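Local coordinates for protein BlEst2 (Bacillus licheniformis, PDB 6WPX) that probably hydrolyses ester bonds as a lipase or esterase of the alpha/beta-hydrolase clan, and in this propeptide form carries a C-terminal domain with autoinhibitory effects, at residues N160-L165 / A378-V383; D167-K172 / D347-G352; L217-V222 / H317-H322. All coordinates share one frame; numbering follows the deposited sequence.

Contact 1: residues N160-L165 / A378-V383; sequences NWAGWL and AFLFIV
The first turn of helix 163-169, with the type I turn that leads into it from Asn160 to Gly163, lies against one face of the antiparallel sheet at strand 377-386, where Ala378 and Leu380 receive it. Ala378 is small enough to let the helix backbone come close: its CB lies 3.3 Å from Trp164 O, and 3.8 Å from Trp164 CB. Leu380 reaches further. Its CG is anti to the backbone N (chi1 -175°), and both of its methyls touch the turn, CD2 against Ala162 CB at 3.9 Å and CD1 beside Trp161 O at 3.7 Å. Leu165 crosses Leu380 at about a right angle and lays its CD2 on Leu380 CB at 3.9 Å. Between these two residues of the strand, Phe379 turns to the other face of the sheet, where its ring stacks on Trp318. The indole of Trp161 also leads away, and its NE1 is hydrogen-bonded to Asp452.

Polar bonding across the contact is carried by one water. It accepts from Leu165 N at 2.8 Å and donates to Trp161 O and to Phe379 O, the latter at 2.7 Å. The carbonyl and the N-H four residues on are thus joined through water, and the strand carbonyl is tied in with them. Three backbone groups are satisfied within an otherwise apolar seam.

Contact 2: residues D167-K172 / D347-G352; sequences DILGQK and DVFEGG
Leu169, on the last turn of helix 163-169, points into the type II turn Phe349-Gly352, part of the loop between strands 341-344 and 353-360. Both of its methyls rest on Gly352 CA, CD2 at 3.7 Å and CD1 at 3.9 Å. CD2 also reaches Gly351 O at 3.6 Å, while CD1 lies 3.7 Å from Phe349 O and near the plane of the Phe349 ring, at its edge. Both glycines suit their places. Gly351 has a positive phi at the third position of the turn, and at Gly352 a CB would collide with Leu169 CD1.

Gly170 follows, with the positive phi that ends the helix in a Schellman motif. The chain thereby turns back, and Gln171 faces the same loop.

The Gln171 CG stands between the backbone N and the carbonyl carbon (chi1 73°), and the chain runs extended from there to the ring of Phe349. The amide stands almost upright on that ring, the two planes 89° apart, with NE2 3.3 Å above one face and offset toward the rim. OE1 is equally near the ring, 3.3 Å from Phe349 CD2. NE2 also comes within 2.7 Å of Val348 O, but the angle is too poor for a hydrogen bond.

Lys172 then points away and bonds through NZ to Tyr416. On the loop side, Phe349 O accepts a hydrogen bond from Thr345 OG1, which helps to fix the turn on which Leu169 rests.

The polar amide of Gln171 is therefore held mostly by packing: its OE1 is buried with no partner in the model, which probably costs some of the stability gained by covering the Phe349 ring.

Contact 3: residues L217-V222 / H317-H322; sequences LFFGGV and HWLSNH
Phe219 and His317 meet edge to face. The rim of the phenyl ring at CD1 stands over one face of the imidazole, 3.6 Å from His317 CG, with ring centroids 5.1 Å apart and planes at 64°. Phe219 is gripped from the strand a second time by Leu319, two residues further on, which crosses it at about a right angle: CD1 makes a CH-pi contact 4.2 Å from the Phe219 centroid, only 17° off the ring normal, while CD2 lies 3.8 Å from Phe219 CE2. One turn along the helix, Val222 CG2 packs against His317 NE2 at 3.4 Å. Phe218 completes the set with CE2 at the edge of the imidazole, 4.2 Å from His317 CE1.

The side chain of Phe219 leaves the helix toward the strand, and its chi1 of 161° puts CG anti to the backbone N. His317 and Leu319 fall on the same face of the sheet because strand residues alternate, with Trp318 on the other. What positions these groups lies just outside. Both imidazole nitrogens are engaged, ND1 with Ser356 OG and NE2 with Thr315 OG1, so the ring is fixed in rotation. Val354, on the neighbouring strand 353-360, touches Phe219, His317 and Leu319 alike.

An alanine in place of His317 would probably leave the hydroxyls of Ser356 and Thr315 without their ring partner and open a gap beneath Phe219 and beside Val222.

Histidine suits this buried place because it offers a flat face to an aromatic edge while both its nitrogens are satisfied within the sheet. The result is a largely aromatic and aliphatic joint between helix 218-224 and strand 313-320.

Overall arrangement
The three contacts lie close together, their centres 11 to 12 Å apart. Contacts 1 and 3 set two helices on neighbouring strands of the five-stranded antiparallel sheet, 377-386 and 313-320, where Leu380 O lies 2.8 Å from Leu319 N in a probable hydrogen bond. Contact 2 sets the end of helix 163-169, whose start belongs to contact 1, on the loop between strands 341-344 and 353-360; Ile168 CD1 reaches Ala378 CB at 3.5 Å. Phe349 CD2 of contact 2 meets Leu319 CD2 of contact 3 at 4.1 Å. Both helices come from connections between strands of the alpha/beta-hydrolase sheet, so the cluster is consistent with a C-terminal region held against the catalytic part.

Contact 1: residues N160-L165 / A378-V383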
loop_
_atom_site.group_PDB
_atom_site.type_symbol
_atom_site.label_atom_id
_atom_site.label_comp_id
_atom_site.label_asym_id
_atom_site.label_seq_id
_atom_site.Cartn_x
_atom_site.Cartn_y
_atom_site.Cartn_z
ATOM N N ASN A 160 -0.781 -15.480 2.315
ATOM C CA ASN A 160 -0.642 -16.845 1.817
ATOM C C ASN A 160 -0.877 -16.993 0.326
ATOM O O ASN A 160 -0.038 -17.578 -0.333
ATOM C CB ASN A 160 -1.550 -17.812 2.610
ATOM C CG ASN A 160 -1.011 -18.064 3.988
ATOM O OD1 ASN A 160 -1.017 -17.176 4.836
ATOM N ND2 ASN A 160 -0.498 -19.256 4.228
ATOM N N TRP A 161 -1.998 -16.492 -0.201
ATOM C CA TRP A 161 -2.276 -16.674 -1.639
ATOM C C TRP A 161 -1.257 -16.008 -2.547
ATOM O O TRP A 161 -1.041 -16.497 -3.643
ATOM C CB TRP A 161 -3.698 -16.247 -2.029
ATOM C CG TRP A 161 -4.803 -17.083 -1.441
ATOM C CD1 TRP A 161 -5.846 -16.644 -0.673
ATOM C CD2 TRP A 161 -5.024 -18.491 -1.652
ATOM N NE1 TRP A 161 -6.673 -17.698 -0.349
ATOM C CE2 TRP A 161 -6.187 -18.845 -0.932
ATOM C CE3 TRP A 161 -4.316 -19.500 -2.331
ATOM C CZ2 TRP A 161 -6.676 -20.150 -0.901
ATOM C CZ3 TRP A 161 -4.799 -20.795 -2.289
ATOM C CH2 TRP A 161 -5.965 -21.109 -1.582
ATOM N N ALA A 162 -0.619 -14.904 -2.088
ATOM C CA ALA A 162 0.372 -14.128 -2.850
ATOM C C ALA A 162 1.785 -14.706 -2.794
ATOM O O ALA A 162 2.669 -14.156 -3.434
ATOM C CB ALA A 162 0.396 -12.692 -2.336
ATOM N N GLY A 163 1.979 -15.787 -2.031
ATOM C CA GLY A 163 3.267 -16.440 -1.806
ATOM C C GLY A 163 4.071 -16.749 -3.050
ATOM O O GLY A 163 5.244 -16.358 -3.159
ATOM N N TRP A 164 3.441 -17.445 -4.003
ATOM C CA TRP A 164 4.080 -17.846 -5.252
ATOM C C TRP A 164 4.482 -16.653 -6.108
ATOM O O TRP A 164 5.620 -16.592 -6.564
ATOM C CB TRP A 164 3.188 -18.819 -6.023
ATOM C CG TRP A 164 2.854 -20.063 -5.248
ATOM C CD1 TRP A 164 3.563 -21.226 -5.222
ATOM C CD2 TRP A 164 1.740 -20.254 -4.365
ATOM N NE1 TRP A 164 2.933 -22.149 -4.417
ATOM C CE2 TRP A 164 1.821 -21.574 -3.866
ATOM C CE3 TRP A 164 0.684 -19.433 -3.936
ATOM C CZ2 TRP A 164 0.887 -22.091 -2.961
ATOM C CZ3 TRP A 164 -0.243 -19.948 -3.041
ATOM C CH2 TRP A 164 -0.145 -21.264 -2.573
ATOM N N LEU A 165 3.586 -15.666 -6.266
ATOM C CA LEU A 165 3.896 -14.476 -7.046
ATOM C C LEU A 165 4.940 -13.575 -6.384
ATOM O O LEU A 165 5.871 -13.136 -7.059
ATOM C CB LEU A 165 2.628 -13.663 -7.394
ATOM C CG LEU A 165 2.846 -12.430 -8.249
ATOM C CD1 LEU A 165 3.362 -12.803 -9.650
ATOM C CD2 LEU A 165 1.563 -11.590 -8.327
ATOM N N ALA A 378 3.657 -17.765 -11.807
ATOM C CA ALA A 378 3.078 -17.678 -10.457
ATOM C C ALA A 378 1.933 -16.667 -10.620
ATOM O O ALA A 378 2.087 -15.720 -11.376
ATOM C CB ALA A 378 4.058 -17.245 -9.412
ATOM N N PHE A 379 0.808 -16.919 -9.976
ATOM C CA PHE A 379 -0.316 -16.017 -10.129
ATOM C C PHE A 379 -0.960 -15.616 -8.826
ATOM O O PHE A 379 -0.792 -16.264 -7.796
ATOM C CB PHE A 379 -1.375 -16.636 -11.078
ATOM C CG PHE A 379 -2.207 -17.749 -10.461
ATOM C CD1 PHE A 379 -3.371 -17.460 -9.747
ATOM C CD2 PHE A 379 -1.818 -19.074 -10.574
ATOM C CE1 PHE A 379 -4.125 -18.474 -9.171
ATOM C CE2 PHE A 379 -2.584 -20.092 -10.010
ATOM C CZ PHE A 379 -3.726 -19.784 -9.304
ATOM N N LEU A 380 -1.733 -14.548 -8.898
ATOM C CA LEU A 380 -2.556 -14.044 -7.816
ATOM C C LEU A 380 -3.823 -13.602 -8.509
ATOM O O LEU A 380 -3.785 -12.739 -9.372
ATOM C CB LEU A 380 -1.872 -12.884 -7.070
ATOM C CG LEU A 380 -2.584 -12.341 -5.817
ATOM C CD1 LEU A 380 -2.843 -13.455 -4.789
ATOM C CD2 LEU A 380 -1.773 -11.229 -5.182
ATOM N N PHE A 381 -4.923 -14.274 -8.191
ATOM C CA PHE A 381 -6.243 -14.056 -8.779
ATOM C C PHE A 381 -7.087 -13.325 -7.778
ATOM O O PHE A 381 -7.261 -13.803 -6.660
ATOM C CB PHE A 381 -6.888 -15.416 -9.153
ATOM C CG PHE A 381 -8.341 -15.303 -9.559
ATOM C CD1 PHE A 381 -8.748 -14.370 -10.514
ATOM C CD2 PHE A 381 -9.305 -16.115 -8.977
ATOM C CE1 PHE A 381 -10.091 -14.250 -10.873
ATOM C CE2 PHE A 381 -10.652 -16.015 -9.353
ATOM C CZ PHE A 381 -11.035 -15.090 -10.310
ATOM N N ILE A 382 -7.612 -12.148 -8.170
ATOM C CA ILE A 382 -8.389 -11.323 -7.246
ATOM C C ILE A 382 -9.649 -10.840 -7.912
ATOM O O ILE A 382 -9.620 -10.331 -9.036
ATOM C CB ILE A 382 -7.554 -10.118 -6.684
ATOM C CG1 ILE A 382 -6.291 -10.590 -5.952
ATOM C CG2 ILE A 382 -8.384 -9.165 -5.790
ATOM C CD1 ILE A 382 -5.223 -9.529 -5.855
ATOM N N VAL A 383 -10.743 -10.953 -7.184
ATOM C CA VAL A 383 -12.041 -10.436 -7.600
ATOM C C VAL A 383 -12.472 -9.418 -6.551
ATOM O O VAL A 383 -12.428 -9.722 -5.361
ATOM C CB VAL A 383 -13.121 -11.543 -7.787
ATOM C CG1 VAL A 383 -14.459 -10.944 -8.244
ATOM C CG2 VAL A 383 -12.658 -12.593 -8.784
HETATM O O HOH W 1 0.835 -16.107 -5.666
#

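Contact 2: residues D167-K172 / D347-G352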
loop_
_atom_site.group_PDB
_atom_site.type_symbol
_atom_site.label_atom_id
_atom_site.label_comp_id
_atom_site.label_asym_id
_atom_site.label_seq_id
_atom_site.Cartn_x
_atom_site.Cartn_y
_atom_site.Cartn_z
ATOM N N ASP A 167 7.320 -14.282 -4.366
ATOM C CA ASP A 167 8.634 -14.908 -4.433
ATOM C C ASP A 167 9.388 -14.593 -5.754
ATOM O O ASP A 167 10.415 -13.897 -5.687
ATOM C CB ASP A 167 8.539 -16.418 -4.151
ATOM C CG ASP A 167 8.327 -16.774 -2.676
ATOM O OD1 ASP A 167 8.322 -15.847 -1.829
ATOM O OD2 ASP A 167 8.151 -17.979 -2.371
ATOM N N ILE A 168 8.844 -14.989 -6.943
ATOM C CA ILE A 168 9.539 -14.723 -8.211
ATOM C C ILE A 168 9.570 -13.224 -8.592
ATOM O O ILE A 168 10.465 -12.836 -9.348
ATOM C CB ILE A 168 9.120 -15.596 -9.402
ATOM C CG1 ILE A 168 7.596 -15.642 -9.578
ATOM C CG2 ILE A 168 9.753 -16.996 -9.290
ATOM C CD1 ILE A 168 7.203 -16.405 -10.760
ATOM N N LEU A 169 8.679 -12.377 -8.042
ATOM C CA LEU A 169 8.781 -10.940 -8.324
ATOM C C LEU A 169 9.938 -10.286 -7.513
ATOM O O LEU A 169 10.391 -9.188 -7.857
ATOM C CB LEU A 169 7.448 -10.193 -8.084
ATOM C CG LEU A 169 6.278 -10.451 -9.067
ATOM C CD1 LEU A 169 5.165 -9.393 -8.888
ATOM C CD2 LEU A 169 6.732 -10.444 -10.521
ATOM N N GLY A 170 10.407 -10.983 -6.467
ATOM C CA GLY A 170 11.435 -10.498 -5.545
ATOM C C GLY A 170 10.920 -9.315 -4.758
ATOM O O GLY A 170 11.689 -8.428 -4.386
ATOM N N GLN A 171 9.593 -9.262 -4.548
ATOM C CA GLN A 171 8.963 -8.140 -3.854
ATOM C C GLN A 171 9.045 -8.276 -2.343
ATOM O O GLN A 171 8.601 -7.379 -1.629
ATOM C CB GLN A 171 7.515 -7.890 -4.349
ATOM C CG GLN A 171 6.485 -8.913 -3.895
ATOM C CD GLN A 171 5.149 -8.712 -4.561
ATOM O OE1 GLN A 171 4.767 -9.450 -5.470
ATOM N NE2 GLN A 171 4.404 -7.709 -4.124
ATOM N N LYS A 172 9.567 -9.395 -1.843
ATOM C CA LYS A 172 9.718 -9.504 -0.413
ATOM C C LYS A 172 11.116 -9.056 -0.074
ATOM O O LYS A 172 12.112 -9.654 -0.499
ATOM C CB LYS A 172 9.393 -10.893 0.139
ATOM C CG LYS A 172 7.900 -11.220 0.124
ATOM C CD LYS A 172 7.651 -12.662 0.569
ATOM C CE LYS A 172 6.245 -12.821 1.100
ATOM N NZ LYS A 172 5.865 -14.251 1.265
ATOM N N ASP A 347 4.522 -0.240 -7.589
ATOM C CA ASP A 347 4.902 -0.157 -6.153
ATOM C C ASP A 347 5.255 -1.546 -5.601
ATOM O O ASP A 347 6.159 -2.192 -6.110
ATOM C CB ASP A 347 3.920 0.696 -5.319
ATOM C CG ASP A 347 2.422 0.331 -5.263
ATOM O OD1 ASP A 347 1.675 0.752 -6.155
ATOM O OD2 ASP A 347 2.019 -0.361 -4.312
ATOM N N VAL A 348 4.563 -1.929 -4.544
ATOM C CA VAL A 348 4.674 -3.225 -3.840
ATOM C C VAL A 348 4.702 -4.377 -4.842
ATOM O O VAL A 348 5.435 -5.296 -4.580
ATOM C CB VAL A 348 3.523 -3.316 -2.836
ATOM C CG1 VAL A 348 3.248 -4.731 -2.402
ATOM C CG2 VAL A 348 3.801 -2.409 -1.660
ATOM N N PHE A 349 3.931 -4.300 -5.931
ATOM C CA PHE A 349 3.946 -5.389 -6.905
ATOM C C PHE A 349 4.770 -5.033 -8.163
ATOM O O PHE A 349 4.633 -5.710 -9.184
ATOM C CB PHE A 349 2.511 -5.832 -7.276
ATOM C CG PHE A 349 1.795 -6.622 -6.202
ATOM C CD1 PHE A 349 1.037 -5.982 -5.232
ATOM C CD2 PHE A 349 1.875 -8.004 -6.168
ATOM C CE1 PHE A 349 0.376 -6.719 -4.237
ATOM C CE2 PHE A 349 1.219 -8.741 -5.167
ATOM C CZ PHE A 349 0.464 -8.096 -4.221
ATOM N N GLU A 350 5.660 -4.025 -8.091
ATOM C CA GLU A 350 6.524 -3.673 -9.225
ATOM C C GLU A 350 7.226 -4.931 -9.803
ATOM O O GLU A 350 7.693 -5.792 -9.042
ATOM C CB GLU A 350 7.581 -2.645 -8.788
ATOM C CG GLU A 350 8.511 -2.168 -9.889
ATOM C CD GLU A 350 9.323 -0.961 -9.488
ATOM O OE1 GLU A 350 8.934 0.160 -9.882
ATOM O OE2 GLU A 350 10.296 -1.119 -8.715
ATOM N N GLY A 351 7.251 -5.033 -11.130
ATOM C CA GLY A 351 7.905 -6.140 -11.819
ATOM C C GLY A 351 6.981 -7.186 -12.405
ATOM O O GLY A 351 7.431 -8.052 -13.145
ATOM N N GLY A 352 5.699 -7.123 -12.071
ATOM C CA GLY A 352 4.711 -8.071 -12.566
ATOM C C GLY A 352 3.734 -7.456 -13.544
ATOM O O GLY A 352 3.907 -6.311 -13.983
#

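Contact 3: residues L217-V222 / H317-H322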
loop_
_atom_site.group_PDB
_atom_site.type_symbol
_atom_site.label_atom_id
_atom_site.label_comp_id
_atom_site.label_asym_id
_atom_site.label_seq_id
_atom_site.Cartn_x
_atom_site.Cartn_y
_atom_site.Cartn_z
ATOM N N LEU A 217 -2.086 1.797 -12.309
ATOM C CA LEU A 217 -2.672 1.952 -10.955
ATOM C C LEU A 217 -4.166 1.632 -10.929
ATOM O O LEU A 217 -4.857 1.971 -9.965
ATOM C CB LEU A 217 -2.376 3.359 -10.376
ATOM C CG LEU A 217 -0.896 3.706 -10.093
ATOM C CD1 LEU A 217 -0.717 5.233 -9.932
ATOM C CD2 LEU A 217 -0.395 3.003 -8.838
ATOM N N PHE A 218 -4.658 0.969 -11.971
ATOM C CA PHE A 218 -6.069 0.526 -12.002
ATOM C C PHE A 218 -6.268 -0.571 -10.943
ATOM O O PHE A 218 -7.083 -0.383 -10.071
ATOM C CB PHE A 218 -6.505 0.008 -13.370
ATOM C CG PHE A 218 -7.960 -0.366 -13.373
ATOM C CD1 PHE A 218 -8.938 0.601 -13.232
ATOM C CD2 PHE A 218 -8.362 -1.687 -13.440
ATOM C CE1 PHE A 218 -10.277 0.259 -13.216
ATOM C CE2 PHE A 218 -9.701 -2.030 -13.437
ATOM C CZ PHE A 218 -10.652 -1.056 -13.313
ATOM N N PHE A 219 -5.524 -1.672 -11.047
ATOM C CA PHE A 219 -5.628 -2.780 -10.066
ATOM C C PHE A 219 -5.459 -2.250 -8.639
ATOM O O PHE A 219 -6.326 -2.481 -7.861
ATOM C CB PHE A 219 -4.658 -3.934 -10.304
ATOM C CG PHE A 219 -4.486 -4.777 -9.066
ATOM C CD1 PHE A 219 -5.514 -5.577 -8.606
ATOM C CD2 PHE A 219 -3.320 -4.721 -8.322
ATOM C CE1 PHE A 219 -5.369 -6.314 -7.446
ATOM C CE2 PHE A 219 -3.177 -5.474 -7.170
ATOM C CZ PHE A 219 -4.206 -6.264 -6.730
ATOM N N GLY A 220 -4.341 -1.586 -8.344
ATOM C CA GLY A 220 -4.101 -1.020 -7.011
ATOM C C GLY A 220 -5.264 -0.150 -6.551
ATOM O O GLY A 220 -5.654 -0.256 -5.431
ATOM N N GLY A 221 -5.767 0.695 -7.446
ATOM C CA GLY A 221 -6.888 1.579 -7.141
ATOM C C GLY A 221 -8.175 0.860 -6.773
ATOM O O GLY A 221 -8.782 1.162 -5.746
ATOM N N VAL A 222 -8.594 -0.108 -7.587
ATOM C CA VAL A 222 -9.839 -0.850 -7.330
ATOM C C VAL A 222 -9.658 -1.797 -6.142
ATOM O O VAL A 222 -10.601 -2.017 -5.414
ATOM C CB VAL A 222 -10.454 -1.540 -8.585
ATOM C CG1 VAL A 222 -10.745 -0.518 -9.695
ATOM C CG2 VAL A 222 -9.563 -2.642 -9.105
ATOM N N HIS A 317 -9.081 -9.677 -11.675
ATOM C CA HIS A 317 -7.666 -9.475 -11.919
ATOM C C HIS A 317 -6.881 -10.753 -11.869
ATOM O O HIS A 317 -6.986 -11.497 -10.895
ATOM C CB HIS A 317 -7.083 -8.491 -10.877
ATOM C CG HIS A 317 -7.931 -7.288 -10.693
ATOM N ND1 HIS A 317 -7.763 -6.166 -11.480
ATOM C CD2 HIS A 317 -8.974 -7.088 -9.861
ATOM C CE1 HIS A 317 -8.712 -5.325 -11.113
ATOM N NE2 HIS A 317 -9.459 -5.832 -10.139
ATOM N N TRP A 318 -6.042 -10.970 -12.883
ATOM C CA TRP A 318 -5.125 -12.100 -12.877
ATOM C C TRP A 318 -3.717 -11.493 -12.883
ATOM O O TRP A 318 -3.260 -10.990 -13.907
ATOM C CB TRP A 318 -5.356 -13.041 -14.069
ATOM C CG TRP A 318 -4.514 -14.288 -14.023
ATOM C CD1 TRP A 318 -3.233 -14.433 -14.474
ATOM C CD2 TRP A 318 -4.902 -15.565 -13.489
ATOM N NE1 TRP A 318 -2.802 -15.727 -14.268
ATOM C CE2 TRP A 318 -3.800 -16.438 -13.645
ATOM C CE3 TRP A 318 -6.064 -16.046 -12.847
ATOM C CZ2 TRP A 318 -3.848 -17.782 -13.249
ATOM C CZ3 TRP A 318 -6.092 -17.369 -12.415
ATOM C CH2 TRP A 318 -5.006 -18.230 -12.648
ATOM N N LEU A 319 -3.061 -11.483 -11.722
ATOM C CA LEU A 319 -1.685 -10.966 -11.600
ATOM C C LEU A 319 -0.752 -12.090 -11.905
ATOM O O LEU A 319 -0.976 -13.203 -11.445
ATOM C CB LEU A 319 -1.390 -10.422 -10.196
ATOM C CG LEU A 319 -2.072 -9.105 -9.796
ATOM C CD1 LEU A 319 -3.522 -9.347 -9.338
ATOM C CD2 LEU A 319 -1.277 -8.428 -8.712
ATOM N N SER A 320 0.275 -11.817 -12.718
ATOM C CA SER A 320 1.248 -12.820 -13.152
ATOM C C SER A 320 2.644 -12.197 -13.267
ATOM O O SER A 320 2.773 -10.979 -13.313
ATOM C CB SER A 320 0.837 -13.378 -14.514
ATOM O OG SER A 320 1.762 -14.351 -14.990
ATOM N N ASN A 321 3.678 -13.034 -13.334
ATOM C CA ASN A 321 5.039 -12.556 -13.530
ATOM C C ASN A 321 5.291 -12.314 -15.028
ATOM O O ASN A 321 6.318 -11.741 -15.391
ATOM C CB ASN A 321 6.065 -13.523 -12.929
ATOM C CG ASN A 321 5.952 -14.920 -13.444
ATOM O OD1 ASN A 321 4.939 -15.590 -13.257
ATOM N ND2 ASN A 321 7.036 -15.417 -14.015
ATOM N N HIS A 322 4.354 -12.705 -15.897
ATOM C CA HIS A 322 4.541 -12.419 -17.315
ATOM C C HIS A 322 3.226 -11.961 -17.949
ATOM O O HIS A 322 2.145 -12.110 -17.371
ATOM C CB HIS A 322 5.271 -13.537 -18.093
ATOM C CG HIS A 322 4.562 -14.843 -18.168
ATOM N ND1 HIS A 322 3.500 -15.035 -19.034
ATOM C CD2 HIS A 322 4.860 -16.021 -17.575
ATOM C CE1 HIS A 322 3.149 -16.303 -18.895
ATOM N NE2 HIS A 322 3.935 -16.935 -18.030
#